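Local structure of ferrous iron uptake transporter protein B (Streptococcus thermophilus, 3TAH) at residues N86-A90 with T91-R95; K125-V129 with D130-Y134; A159-T163 with S164-D168; D176-E179 with A180-Q184. The protein probably carries ferrous iron across the cell membrane in a GTP-driven uptake system, this chain holding its cytosolic G domain and attached helical domain. The protein carries 1 engineered substitution. All coordinates share one frame; numbering follows the deposited sequence.

Interaction 1 (N86-A90 with T91-R95); sequences NVVDA and TNLER
D89 and N92 close a tight turn between strand 83-89 and helix 93-105: N92 N donates to D89 O at 2.9 Å, and A90 and T91 have the backbone angles of a type I beta turn. The D89 side chain folds back over this turn. With CG anti to the backbone N (chi1 -179°), its OD1 accepts T91 N at 3.0 Å, an Asx turn, and T91 OG1 at 2.8 Å. The hydroxyl comes in on the syn side, the amide from 50° above the carboxylate plane, both from the same face. On the strand side of the turn, V88 CG1 lies 3.7 Å from L93 CD1, the two branches meeting at a slant. A water bridges the opening of the helix, donating to A90 O and accepting from L93 N at 2.9 Å. Around the strand end, D89 N is bonded to N96 OD1 of the helix, while the D89 side chain neighbours S14 and M116, residues that bind GDP. Two donors on one oxygen pin the rotation of the carboxylate, so D89 ties the crossover turn of this beta-alpha-beta unit together beside the nucleotide pocket.

Interaction 2 (K125-V129 with D130-Y134); sequences KKINV and DKLSY. With MG (magnesium ion), chain E.
N128 and D130 reach out side by side from the start of helix 129-136 and pinch a magnesium ion between them. N128 OD1 binds the metal at 2.1 Å and D130 OD1 at 2.0 Å; the shared ion is what lets these two oxygens lie only 2.7 Å apart. D130 swings its CG between its own backbone N and carbonyl carbon (chi1 80°), a turn that brings OD1 back toward N128. Three waters are the other ligands seen, and two of them are held by the protein as well: one accepts from N128 ND2, another from D130 N at 3.1 Å. Magnesium thus sits at the N-cap, N128 being the N-cap residue, and its carbonyl O takes L132 N at 2.9 Å in the first helical turn, followed by S133 N on V129 O. The solvent side is loose apart from the metal: D130 and K131 are exposed, and K131 is modelled in two conformers. The site is distinct from that of T17, where magnesium has been seen with the P-loop. The inner face is packed. I127 CG2 meets L132 CD2 at 4.0 Å; L132 is buried, and I127 and V129 pack against the sheet beside it. I127 lies against L120 of helix 117-122 and L114 of strand 110-115; V129 touches L114 and V140 of strand 140-142, S133 OG is bonded to V138 O, and L132 rests on A260 near the end of the modelled chain.

Interaction 3 (A159-T163 with S164-D168); sequences AHTTT and STVGD
T165 OG1 is gripped from two sides: T162 N donates to it at 2.9 Å in an almost straight line (176°), and the hydroxyl itself donates to H160 O at 3.0 Å, arriving above the carbonyl plane. In the other direction T165 N donates to T162 OG1 at 3.1 Å; a second, weak bond comes to the same oxygen from S164 N. The T162 hydroxyl can take both because it stands between its own backbone N and carbonyl carbon (chi1 73°), facing the amides that follow; a glycerol, probably from the crystallisation liquor, is also hydrogen-bonded to it. This reciprocal exchange between T162 and T165 is the pattern of a capping box, and with V166 N on T162 O at 2.9 Å it makes an ST motif around one turn of helical backbone angles, T163 to T165, that does not continue as a helix. The turn lies in the connection from helix 151-159 of the G domain to helix 176-189 of the helical domain. Across its mouth T161 CG2 touches V166 CG2 at 3.8 Å, and both side chains pack on P109. T161 OG1 is occupied by K157 O and H160 ND1 by K156 O, both from the end of the preceding helix, while the T163 backbone is bonded to D82. On the exposed side a water joins T163 OG1 to S164 OG, 2.7 Å from the first and 2.6 Å from the second.

Interaction 4 (D176-E179 with A180-Q184); sequences DRLE and AAISQ
L178 and I182, one turn apart on helix 176-189, set their branches against each other on its buried side. With CG anti to the backbone N (chi1 -179°) the L178 side chain runs toward the following turn, where L178 CG comes 3.9 Å from I182 CD1; the I182 branch also lies over the L178 carbonyl, CG1 3.4 Å from its O. A181 CB is a looser neighbour of L178 CD1. E179 behaves differently: its chain bends at chi2 (-62°), curling the carboxylate back beside the helix. There OE2 forms a salt bridge with R199 and accepts Y174 N, while OE1 receives a water at 2.6 Å. The same water donates to E179 O and, in one of the two S183 conformers, accepts from S183 OG, so that last link is doubtful. In the backbone, A181 N to R177 O is weak at 3.4 Å, whereas I182 N to L178 O has the usual 2.9 Å. L178 and A181 pack on F206 and I182 on I203, all against helix 198-206; A181 also meets I229 and T233 of helix 220-237, whose end carries F237, the cation-pi partner of R177, while R177 NE forms a salt bridge with D175.

How the interactions relate
The four contacts follow one another along the chain. Interactions 1 and 2 belong to the G domain and touch: I127 CD1 packs on A90 O and L93 CD2, their centres about 12 Å apart, so the turn after strand 83-89 and the start of helix 129-136 are joined around the sheet strand 110-115. Interaction 3 lies about 23 Å, centre to centre, from interaction 1 and about 22 Å from interaction 2, where the chain leaves helix 151-159. Interaction 4, on the first helix of the helical domain, is 27 to 29 Å from the others by centres. The series thus runs from the nucleotide-binding fold through the connecting segment into the helical domain.

Interaction 1 (N86-A90 with T91-R95)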
loop_
_atom_site.group_PDB
_atom_site.type_symbol
_atom_site.label_atom_id
_atom_site.label_comp_id
_atom_site.label_asym_id
_atom_site.label_seq_id
_atom_site.Cartn_x
_atom_site.Cartn_y
_atom_site.Cartn_z
ATOM N N ASN A 86 1.436 1.516 -7.369
ATOM C CA ASN A 86 0.486 0.476 -6.996
ATOM C C ASN A 86 -0.320 0.112 -8.238
ATOM O O ASN A 86 -1.095 0.935 -8.728
ATOM C CB ASN A 86 -0.388 1.002 -5.831
ATOM C CG ASN A 86 -1.486 0.043 -5.388
ATOM O OD1 ASN A 86 -2.506 0.476 -4.831
ATOM N ND2 ASN A 86 -1.293 -1.251 -5.612
ATOM N N VAL A 87 -0.125 -1.112 -8.734
ATOM C CA VAL A 87 -0.872 -1.638 -9.891
ATOM C C VAL A 87 -2.189 -2.223 -9.372
ATOM O O VAL A 87 -2.191 -3.139 -8.542
ATOM C CB VAL A 87 -0.064 -2.707 -10.670
ATOM C CG1 VAL A 87 -0.846 -3.229 -11.879
ATOM C CG2 VAL A 87 1.281 -2.137 -11.099
ATOM N N VAL A 88 -3.292 -1.666 -9.859
ATOM C CA VAL A 88 -4.648 -2.029 -9.450
ATOM C C VAL A 88 -5.462 -2.486 -10.663
ATOM O O VAL A 88 -5.516 -1.791 -11.674
ATOM C CB VAL A 88 -5.336 -0.815 -8.772
ATOM C CG1 VAL A 88 -6.857 -1.013 -8.577
ATOM C CG2 VAL A 88 -4.640 -0.505 -7.433
ATOM N N ASP A 89 -6.086 -3.655 -10.532
ATOM C CA ASP A 89 -6.988 -4.211 -11.527
ATOM C C ASP A 89 -8.341 -3.499 -11.498
ATOM O O ASP A 89 -9.178 -3.750 -10.608
ATOM C CB ASP A 89 -7.178 -5.707 -11.250
ATOM C CG ASP A 89 -8.093 -6.396 -12.256
ATOM O OD1 ASP A 89 -8.611 -5.758 -13.188
ATOM O OD2 ASP A 89 -8.293 -7.605 -12.095
ATOM N N ALA A 90 -8.558 -2.641 -12.494
ATOM C CA ALA A 90 -9.787 -1.850 -12.600
ATOM C C ALA A 90 -11.061 -2.690 -12.617
ATOM O O ALA A 90 -12.099 -2.213 -12.167
ATOM C CB ALA A 90 -9.751 -0.972 -13.827
ATOM N N THR A 91 -10.974 -3.923 -13.130
ATOM C CA THR A 91 -12.137 -4.817 -13.239
ATOM C C THR A 91 -12.464 -5.524 -11.918
ATOM O O THR A 91 -13.435 -6.261 -11.834
ATOM C CB THR A 91 -11.950 -5.895 -14.335
ATOM O OG1 THR A 91 -11.081 -6.933 -13.857
ATOM C CG2 THR A 91 -11.397 -5.291 -15.629
ATOM N N ASN A 92 -11.644 -5.307 -10.895
ATOM C CA ASN A 92 -11.854 -5.891 -9.580
ATOM C C ASN A 92 -11.419 -4.892 -8.518
ATOM O O ASN A 92 -10.627 -5.203 -7.616
ATOM C CB ASN A 92 -11.004 -7.143 -9.526
ATOM C CG ASN A 92 -11.260 -7.979 -8.320
ATOM O OD1 ASN A 92 -10.347 -8.655 -7.858
ATOM N ND2 ASN A 92 -12.475 -7.951 -7.792
ATOM N N LEU A 93 -11.954 -3.688 -8.644
ATOM C CA LEU A 93 -11.437 -2.512 -7.923
ATOM C C LEU A 93 -11.445 -2.642 -6.399
ATOM O O LEU A 93 -10.402 -2.484 -5.763
ATOM C CB LEU A 93 -12.215 -1.259 -8.340
ATOM C CG LEU A 93 -11.726 0.089 -7.803
ATOM C CD1 LEU A 93 -10.253 0.323 -8.148
ATOM C CD2 LEU A 93 -12.589 1.196 -8.367
ATOM N N GLU A 94 -12.604 -2.928 -5.816
ATOM C CA GLU A 94 -12.707 -2.975 -4.352
ATOM C C GLU A 94 -11.733 -3.972 -3.714
ATOM O O GLU A 94 -11.075 -3.635 -2.722
ATOM C CB GLU A 94 -14.158 -3.212 -3.901
ATOM C CG GLU A 94 -15.055 -2.018 -4.247
ATOM C CD GLU A 94 -16.414 -2.028 -3.571
ATOM O OE1 GLU A 94 -16.683 -2.908 -2.721
ATOM O OE2 GLU A 94 -17.221 -1.129 -3.899
ATOM N N ARG A 95 -11.642 -5.176 -4.277
ATOM C CA ARG A 95 -10.723 -6.209 -3.788
ATOM C C ARG A 95 -9.262 -5.757 -3.861
ATOM O O ARG A 95 -8.507 -6.022 -2.938
ATOM C CB ARG A 95 -10.882 -7.538 -4.551
ATOM C CG ARG A 95 -9.941 -8.661 -4.048
ATOM C CD ARG A 95 -10.278 -10.071 -4.591
ATOM N NE ARG A 95 -9.950 -10.218 -6.006
ATOM C CZ ARG A 95 -10.415 -11.174 -6.821
ATOM N NH1 ARG A 95 -11.247 -12.117 -6.397
ATOM N NH2 ARG A 95 -10.035 -11.179 -8.100
HETATM O O HOH W 1 -7.797 -8.554 -9.623
HETATM O O HOH W 2 -14.229 -3.342 -10.453
#

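Interaction 2 (K125-V129 with D130-Y134)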
loop_
_atom_site.group_PDB
_atom_site.type_symbol
_atom_site.label_atom_id
_atom_site.label_comp_id
_atom_site.label_asym_id
_atom_site.label_seq_id
_atom_site.Cartn_x
_atom_site.Cartn_y
_atom_site.Cartn_z
ATOM N N LYS A 125 -18.529 -1.339 -17.928
ATOM C CA LYS A 125 -18.278 -0.683 -16.644
ATOM C C LYS A 125 -17.516 0.625 -16.870
ATOM O O LYS A 125 -16.910 0.828 -17.930
ATOM C CB LYS A 125 -17.506 -1.607 -15.701
ATOM C CG LYS A 125 -18.265 -2.871 -15.279
ATOM C CD LYS A 125 -17.493 -3.663 -14.223
ATOM N N LYS A 126 -17.576 1.509 -15.871
ATOM C CA LYS A 126 -16.883 2.808 -15.896
ATOM C C LYS A 126 -16.318 3.152 -14.515
ATOM O O LYS A 126 -16.893 2.764 -13.487
ATOM C CB LYS A 126 -17.827 3.929 -16.358
ATOM N N ILE A 127 -15.183 3.857 -14.513
ATOM C CA ILE A 127 -14.566 4.398 -13.303
ATOM C C ILE A 127 -14.204 5.841 -13.616
ATOM O O ILE A 127 -13.559 6.115 -14.635
ATOM C CB ILE A 127 -13.282 3.623 -12.876
ATOM C CG1 ILE A 127 -13.640 2.207 -12.435
ATOM C CG2 ILE A 127 -12.523 4.376 -11.755
ATOM C CD1 ILE A 127 -12.458 1.320 -12.038
ATOM N N ASN A 128 -14.622 6.762 -12.753
ATOM C CA ASN A 128 -14.291 8.164 -12.945
ATOM C C ASN A 128 -12.935 8.405 -12.280
ATOM O O ASN A 128 -12.847 8.595 -11.068
ATOM C CB ASN A 128 -15.394 9.069 -12.408
ATOM C CG ASN A 128 -15.227 10.502 -12.857
ATOM O OD1 ASN A 128 -14.108 10.952 -13.111
ATOM N ND2 ASN A 128 -16.337 11.232 -12.968
ATOM N N VAL A 129 -11.881 8.395 -13.089
ATOM C CA VAL A 129 -10.501 8.417 -12.572
ATOM C C VAL A 129 -10.195 9.584 -11.629
ATOM O O VAL A 129 -9.673 9.358 -10.528
ATOM C CB VAL A 129 -9.473 8.350 -13.725
ATOM C CG1 VAL A 129 -8.058 8.541 -13.215
ATOM C CG2 VAL A 129 -9.589 7.014 -14.410
ATOM N N ASP A 130 -10.506 10.822 -12.024
ATOM C CA ASP A 130 -10.148 11.951 -11.162
ATOM C C ASP A 130 -10.918 11.922 -9.830
ATOM O O ASP A 130 -10.355 12.326 -8.807
ATOM C CB ASP A 130 -10.247 13.314 -11.866
ATOM C CG ASP A 130 -11.639 13.814 -11.940
ATOM O OD1 ASP A 130 -12.489 13.031 -12.415
ATOM O OD2 ASP A 130 -11.882 14.960 -11.532
ATOM N N LYS A 131 -12.171 11.457 -9.839
ATOM C CA LYS A 131 -12.935 11.305 -8.593
ATOM C C LYS A 131 -12.338 10.211 -7.713
ATOM O O LYS A 131 -12.268 10.367 -6.503
ATOM C CB LYS A 131 -14.413 11.000 -8.847
ATOM C CG LYS A 131 -15.214 12.197 -9.339
ATOM C CD LYS A 131 -16.702 11.939 -9.210
ATOM C CE LYS A 131 -17.500 13.158 -9.644
ATOM N NZ LYS A 131 -18.931 12.815 -9.838
ATOM N N LEU A 132 -11.915 9.105 -8.323
ATOM C CA LEU A 132 -11.249 8.031 -7.562
ATOM C C LEU A 132 -9.981 8.562 -6.894
ATOM O O LEU A 132 -9.743 8.300 -5.709
ATOM C CB LEU A 132 -10.909 6.833 -8.453
ATOM C CG LEU A 132 -10.255 5.630 -7.759
ATOM C CD1 LEU A 132 -11.235 5.059 -6.752
ATOM C CD2 LEU A 132 -9.795 4.575 -8.779
ATOM N N SER A 133 -9.181 9.307 -7.660
ATOM C CA SER A 133 -7.967 9.962 -7.159
ATOM C C SER A 133 -8.296 10.917 -6.017
ATOM O O SER A 133 -7.655 10.882 -4.957
ATOM C CB SER A 133 -7.245 10.733 -8.273
ATOM O OG SER A 133 -6.085 11.407 -7.785
ATOM N N TYR A 134 -9.307 11.759 -6.226
ATOM C CA TYR A 134 -9.673 12.754 -5.216
ATOM C C TYR A 134 -9.980 12.091 -3.870
ATOM O O TYR A 134 -9.470 12.500 -2.823
ATOM C CB TYR A 134 -10.880 13.596 -5.666
ATOM C CG TYR A 134 -11.218 14.681 -4.664
ATOM C CD1 TYR A 134 -10.714 15.966 -4.818
ATOM C CD2 TYR A 134 -12.017 14.418 -3.554
ATOM C CE1 TYR A 134 -11.004 16.971 -3.896
ATOM C CE2 TYR A 134 -12.306 15.417 -2.614
ATOM C CZ TYR A 134 -11.800 16.689 -2.801
ATOM O OH TYR A 134 -12.069 17.690 -1.898
HETATM MG MG MG E . -13.402 12.632 -14.211
HETATM O O HOH W 3 -14.930 13.838 -13.439
HETATM O O HOH W 4 -11.730 11.330 -14.798
HETATM O O HOH W 5 -14.241 12.274 -16.038
#

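Interaction 3 (A159-T163 with S164-D168)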
loop_
_atom_site.group_PDB
_atom_site.type_symbol
_atom_site.label_atom_id
_atom_site.label_comp_id
_atom_site.label_asym_id
_atom_site.label_seq_id
_atom_site.Cartn_x
_atom_site.Cartn_y
_atom_site.Cartn_z
ATOM N N ALA A 159 7.268 9.103 -10.270
ATOM C CA ALA A 159 8.595 9.723 -10.111
ATOM C C ALA A 159 8.572 11.102 -9.444
ATOM O O ALA A 159 9.572 11.468 -8.808
ATOM C CB ALA A 159 9.343 9.786 -11.456
ATOM N N HIS A 160 7.457 11.836 -9.571
ATOM C CA HIS A 160 7.281 13.172 -8.971
ATOM C C HIS A 160 6.378 13.196 -7.737
ATOM O O HIS A 160 5.994 14.268 -7.277
ATOM C CB HIS A 160 6.758 14.151 -10.032
ATOM C CG HIS A 160 7.779 14.464 -11.079
ATOM N ND1 HIS A 160 7.882 13.749 -12.252
ATOM C CD2 HIS A 160 8.765 15.393 -11.115
ATOM C CE1 HIS A 160 8.878 14.232 -12.974
ATOM N NE2 HIS A 160 9.434 15.227 -12.306
ATOM N N THR A 161 6.066 12.013 -7.209
ATOM C CA THR A 161 5.229 11.819 -6.032
ATOM C C THR A 161 6.023 10.950 -5.048
ATOM O O THR A 161 5.823 9.731 -4.946
ATOM C CB THR A 161 3.894 11.162 -6.412
ATOM O OG1 THR A 161 3.275 11.901 -7.472
ATOM C CG2 THR A 161 2.947 11.104 -5.196
ATOM N N THR A 162 6.936 11.597 -4.331
ATOM C CA THR A 162 7.903 10.902 -3.491
ATOM C C THR A 162 7.926 11.377 -2.044
ATOM O O THR A 162 7.290 12.371 -1.691
ATOM C CB THR A 162 9.331 11.063 -4.062
ATOM O OG1 THR A 162 9.779 12.408 -3.824
ATOM C CG2 THR A 162 9.375 10.729 -5.559
ATOM N N THR A 163 8.673 10.644 -1.216
ATOM C CA THR A 163 8.896 11.012 0.182
ATOM C C THR A 163 9.551 12.414 0.287
ATOM O O THR A 163 9.407 13.091 1.306
ATOM C CB THR A 163 9.763 9.960 0.913
ATOM O OG1 THR A 163 11.014 9.814 0.230
ATOM C CG2 THR A 163 9.065 8.593 0.970
ATOM N N SER A 164 10.260 12.845 -0.759
ATOM C CA SER A 164 10.866 14.185 -0.789
ATOM C C SER A 164 9.871 15.257 -1.227
ATOM O O SER A 164 9.839 16.336 -0.632
ATOM C CB SER A 164 12.113 14.209 -1.683
ATOM O OG SER A 164 13.029 13.213 -1.274
ATOM N N THR A 165 9.053 14.968 -2.239
ATOM C CA THR A 165 8.151 15.965 -2.829
ATOM C C THR A 165 6.799 16.150 -2.121
ATOM O O THR A 165 6.214 17.229 -2.177
ATOM C CB THR A 165 7.899 15.670 -4.330
ATOM O OG1 THR A 165 7.122 14.472 -4.487
ATOM C CG2 THR A 165 9.221 15.517 -5.075
ATOM N N VAL A 166 6.304 15.115 -1.452
ATOM C CA VAL A 166 5.000 15.158 -0.797
ATOM C C VAL A 166 5.149 15.543 0.676
ATOM O O VAL A 166 6.055 15.051 1.365
ATOM C CB VAL A 166 4.277 13.780 -0.958
ATOM C CG1 VAL A 166 2.948 13.706 -0.175
ATOM C CG2 VAL A 166 4.038 13.505 -2.415
ATOM N N GLY A 167 4.254 16.414 1.142
ATOM C CA GLY A 167 4.211 16.862 2.532
ATOM C C GLY A 167 3.395 15.930 3.409
ATOM O O GLY A 167 3.736 14.749 3.549
ATOM N N ASP A 168 2.309 16.444 3.986
ATOM C CA ASP A 168 1.489 15.670 4.928
ATOM C C ASP A 168 0.895 14.396 4.309
ATOM O O ASP A 168 0.571 14.376 3.129
ATOM C CB ASP A 168 0.335 16.523 5.495
ATOM C CG ASP A 168 0.806 17.611 6.462
ATOM O OD1 ASP A 168 2.007 17.674 6.811
ATOM O OD2 ASP A 168 -0.058 18.413 6.882
HETATM O O HOH W 6 12.343 10.798 -1.926
#

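Interaction 4 (D176-E179 with A180-Q184)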
loop_
_atom_site.group_PDB
_atom_site.type_symbol
_atom_site.label_atom_id
_atom_site.label_comp_id
_atom_site.label_asym_id
_atom_site.label_seq_id
_atom_site.Cartn_x
_atom_site.Cartn_y
_atom_site.Cartn_z
ATOM N N ASP A 176 -14.757 6.978 13.660
ATOM C CA ASP A 176 -14.278 7.685 14.876
ATOM C C ASP A 176 -13.792 6.791 16.005
ATOM O O ASP A 176 -12.828 7.146 16.701
ATOM C CB ASP A 176 -15.371 8.589 15.465
ATOM C CG ASP A 176 -15.618 9.827 14.641
ATOM O OD1 ASP A 176 -14.779 10.174 13.785
ATOM O OD2 ASP A 176 -16.663 10.466 14.863
ATOM N N ARG A 177 -14.451 5.656 16.202
ATOM C CA ARG A 177 -14.083 4.731 17.291
ATOM C C ARG A 177 -12.755 4.030 17.027
ATOM O O ARG A 177 -11.992 3.782 17.965
ATOM C CB ARG A 177 -15.158 3.683 17.523
ATOM C CG ARG A 177 -16.476 4.210 18.082
ATOM C CD ARG A 177 -17.536 3.130 17.956
ATOM N NE ARG A 177 -17.900 2.891 16.563
ATOM C CZ ARG A 177 -18.692 1.911 16.132
ATOM N NH1 ARG A 177 -19.253 1.052 16.983
ATOM N NH2 ARG A 177 -18.944 1.794 14.837
ATOM N N LEU A 178 -12.479 3.710 15.764
ATOM C CA LEU A 178 -11.175 3.140 15.434
ATOM C C LEU A 178 -10.100 4.214 15.467
ATOM O O LEU A 178 -9.003 3.952 15.940
ATOM C CB LEU A 178 -11.178 2.410 14.083
ATOM C CG LEU A 178 -9.840 1.761 13.693
ATOM C CD1 LEU A 178 -9.311 0.831 14.804
ATOM C CD2 LEU A 178 -9.987 1.000 12.389
ATOM N N GLU A 179 -10.409 5.411 14.963
ATOM C CA GLU A 179 -9.468 6.548 15.011
ATOM C C GLU A 179 -9.051 6.909 16.441
ATOM O O GLU A 179 -7.884 7.230 16.678
ATOM C CB GLU A 179 -10.029 7.769 14.279
ATOM C CG GLU A 179 -10.178 7.573 12.763
ATOM C CD GLU A 179 -8.867 7.318 12.069
ATOM O OE1 GLU A 179 -7.821 7.819 12.541
ATOM O OE2 GLU A 179 -8.864 6.601 11.044
ATOM N N ALA A 180 -9.986 6.820 17.391
ATOM C CA ALA A 180 -9.682 7.041 18.807
ATOM C C ALA A 180 -8.650 6.022 19.294
ATOM O O ALA A 180 -7.671 6.384 19.965
ATOM C CB ALA A 180 -10.975 6.961 19.666
ATOM N N ALA A 181 -8.857 4.756 18.940
ATOM C CA ALA A 181 -7.905 3.699 19.290
ATOM C C ALA A 181 -6.523 3.928 18.667
ATOM O O ALA A 181 -5.502 3.771 19.329
ATOM C CB ALA A 181 -8.447 2.321 18.871
ATOM N N ILE A 182 -6.491 4.277 17.385
ATOM C CA ILE A 182 -5.218 4.535 16.692
ATOM C C ILE A 182 -4.471 5.721 17.342
ATOM O O ILE A 182 -3.254 5.639 17.597
ATOM C CB ILE A 182 -5.442 4.784 15.196
ATOM C CG1 ILE A 182 -5.973 3.511 14.516
ATOM C CG2 ILE A 182 -4.141 5.271 14.514
ATOM C CD1 ILE A 182 -6.540 3.782 13.130
ATOM N N SER A 183 -5.196 6.810 17.591
ATOM C CA SER A 183 -4.634 7.977 18.288
ATOM C C SER A 183 -4.001 7.644 19.645
ATOM O O SER A 183 -2.929 8.150 19.965
ATOM C CB SER A 183 -5.698 9.060 18.481
ATOM O OG SER A 183 -5.914 9.739 17.260
ATOM N N GLN A 184 -4.679 6.824 20.441
ATOM C CA GLN A 184 -4.165 6.420 21.768
ATOM C C GLN A 184 -2.966 5.482 21.661
ATOM O O GLN A 184 -2.029 5.573 22.461
ATOM C CB GLN A 184 -5.284 5.842 22.628
ATOM C CG GLN A 184 -6.260 6.939 23.028
ATOM C CD GLN A 184 -7.546 6.402 23.594
ATOM O OE1 GLN A 184 -7.556 5.357 24.213
ATOM N NE2 GLN A 184 -8.636 7.129 23.386
HETATM O O HOH W 7 -6.717 8.789 14.701
#